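Local coordinates for protein basic helix-loop-helix, putative, expressed (Oryza sativa subsp. japonica, PDB 5LW0) that binds ADP-ribose through its macrodomain and probably recognises ADP-ribosylated partners, perhaps in DNA interstrand crosslink repair, at residues Y219-L222 with F223-V227. Sequence-based numbering, arbitrary orientation. Where two conformers were deposited one is given.
Sequences YTSL and FENFV. With PO4 (phosphate ion), chain D.
Within helix 208-230, the C-terminal helix of this macrodomain, Y219 and F223 stand one turn apart on the buried side, a worked example of how an amphipathic helix sorts its residues. Four successive i+4 backbone bonds carry the turn; F223 N gives its hydrogen to Y219 O at 2.9 Å, nearly straight at 164°, and F226 N meets L222 O at the same length. The same Y219 oxygen also sits over one face of the F223 ring, 3.2 Å above its plane and offset toward the rim. With CG turned back beside the backbone N (chi1 -63°), the F223 ring is laid back along the preceding turn, beside Y219. The two side chains point the same way, Y219 CD1 touching F223 CZ at 3.9 Å, yet their planes differ by 34°, so this is oblique apolar packing. On the other flank L222 brings CD2 to 4.0 Å from F223 CE1.

Toward solvent, T220 CG2 rests 4.2 Å from E224 CG. T220 OG1 is hydrogen-bonded to O2 of a phosphate ion, 2.7 Å away and probably a guest from the crystallisation liquor, and also to the H216 carbonyl. S221 and N225 form a separate polar seam: N225 ND2 hydrogen-bonds to S168 OG, as does S221 OG in the conformer described, tying the helix to strand 167-172.

Around this core, Y219 and F223 pack against A62 of helix 52-69, and the Y219 hydroxyl bonds to I43 N; the Y219 side chain is about 8 Å from the bound ADP-ribose. F223 makes an edge-to-face pair with F40, and L222 and F226 press on strands 37-40 and 187-192, seating the helix against the central mixed sheet.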
loop_
_atom_site.group_PDB
_atom_site.type_symbol
_atom_site.label_atom_id
_atom_site.label_comp_id
_atom_site.label_asym_id
_atom_site.label_seq_id
_atom_site.Cartn_x
_atom_site.Cartn_y
_atom_site.Cartn_z
ATOM N N TYR A 219 6.661 1.816 -4.886
ATOM C CA TYR A 219 6.266 0.388 -4.757
ATOM C C TYR A 219 7.447 -0.491 -4.372
ATOM O O TYR A 219 7.324 -1.361 -3.451
ATOM C CB TYR A 219 5.633 -0.148 -6.020
ATOM C CG TYR A 219 4.184 0.196 -6.141
ATOM C CD1 TYR A 219 3.249 -0.304 -5.232
ATOM C CD2 TYR A 219 3.728 1.081 -7.091
ATOM C CE1 TYR A 219 1.914 0.014 -5.326
ATOM C CE2 TYR A 219 2.387 1.442 -7.173
ATOM C CZ TYR A 219 1.455 0.895 -6.301
ATOM O OH TYR A 219 0.146 1.260 -6.281
ATOM N N THR A 220 8.602 -0.235 -4.967
ATOM C CA THR A 220 9.799 -1.075 -4.602
ATOM C C THR A 220 10.179 -0.857 -3.164
ATOM O O THR A 220 10.436 -1.826 -2.440
ATOM C CB THR A 220 10.926 -0.810 -5.560
ATOM O OG1 THR A 220 10.475 -1.247 -6.852
ATOM C CG2 THR A 220 12.180 -1.641 -5.165
ATOM N N SER A 221 10.048 0.382 -2.674
ATOM C CA SER A 221 10.376 0.703 -1.324
ATOM C C SER A 221 9.401 -0.020 -0.347
ATOM O O SER A 221 9.810 -0.594 0.693
ATOM C CB SER A 221 10.317 2.235 -1.100
ATOM O OG SER A 221 10.578 2.532 0.263
ATOM N N LEU A 222 8.124 0.058 -0.661
ATOM C CA LEU A 222 7.074 -0.642 0.053
ATOM C C LEU A 222 7.379 -2.140 0.158
ATOM O O LEU A 222 7.377 -2.701 1.258
ATOM C CB LEU A 222 5.754 -0.441 -0.609
ATOM C CG LEU A 222 4.590 -1.284 -0.139
ATOM C CD1 LEU A 222 4.326 -1.103 1.360
ATOM C CD2 LEU A 222 3.378 -1.014 -0.985
ATOM N N PHE A 223 7.634 -2.762 -0.971
ATOM C CA PHE A 223 7.813 -4.193 -1.004
ATOM C C PHE A 223 9.066 -4.601 -0.316
ATOM O O PHE A 223 9.089 -5.612 0.396
ATOM C CB PHE A 223 7.765 -4.723 -2.415
ATOM C CG PHE A 223 6.422 -4.520 -3.140
ATOM C CD1 PHE A 223 5.217 -4.415 -2.487
ATOM C CD2 PHE A 223 6.418 -4.380 -4.519
ATOM C CE1 PHE A 223 4.058 -4.261 -3.165
ATOM C CE2 PHE A 223 5.247 -4.203 -5.193
ATOM C CZ PHE A 223 4.085 -4.097 -4.531
ATOM N N GLU A 224 10.110 -3.796 -0.428
ATOM C CA GLU A 224 11.382 -4.078 0.290
ATOM C C GLU A 224 11.227 -3.931 1.809
ATOM O O GLU A 224 11.756 -4.760 2.593
ATOM C CB GLU A 224 12.524 -3.207 -0.220
ATOM C CG GLU A 224 13.048 -3.604 -1.568
ATOM C CD GLU A 224 13.993 -4.806 -1.510
ATOM O OE1 GLU A 224 14.583 -5.076 -0.443
ATOM O OE2 GLU A 224 14.169 -5.399 -2.561
ATOM N N ASN A 225 10.505 -2.917 2.254
ATOM C CA ASN A 225 10.174 -2.808 3.687
ATOM C C ASN A 225 9.371 -3.977 4.173
ATOM O O ASN A 225 9.570 -4.440 5.265
ATOM C CB ASN A 225 9.465 -1.479 3.951
ATOM C CG ASN A 225 10.425 -0.403 4.373
ATOM O OD1 ASN A 225 11.207 -0.597 5.325
ATOM N ND2 ASN A 225 10.229 0.806 3.847
ATOM N N PHE A 226 8.443 -4.451 3.363
ATOM C CA PHE A 226 7.621 -5.579 3.756
ATOM C C PHE A 226 8.486 -6.845 3.886
ATOM O O PHE A 226 8.424 -7.524 4.844
ATOM C CB PHE A 226 6.500 -5.756 2.736
ATOM C CG PHE A 226 5.752 -7.054 2.856
ATOM C CD1 PHE A 226 5.128 -7.436 4.010
ATOM C CD2 PHE A 226 5.747 -7.904 1.780
ATOM C CE1 PHE A 226 4.432 -8.687 4.050
ATOM C CE2 PHE A 226 5.014 -9.072 1.797
ATOM C CZ PHE A 226 4.457 -9.496 2.952
ATOM N N VAL A 227 9.308 -7.084 2.912
ATOM C CA VAL A 227 10.216 -8.252 2.981
ATOM C C VAL A 227 11.125 -8.172 4.170
ATOM O O VAL A 227 11.353 -9.183 4.831
ATOM C CB VAL A 227 10.982 -8.448 1.710
ATOM C CG1 VAL A 227 11.999 -9.512 1.867
ATOM C CG2 VAL A 227 10.019 -8.811 0.608
HETATM P P PO4 D . 12.373 -2.710 -9.688
HETATM O O1 PO4 D . 10.863 -2.898 -10.144
HETATM O O2 PO4 D . 12.435 -1.639 -8.604
HETATM O O3 PO4 D . 13.260 -2.385 -10.952
HETATM O O4 PO4 D . 12.880 -4.025 -9.086
#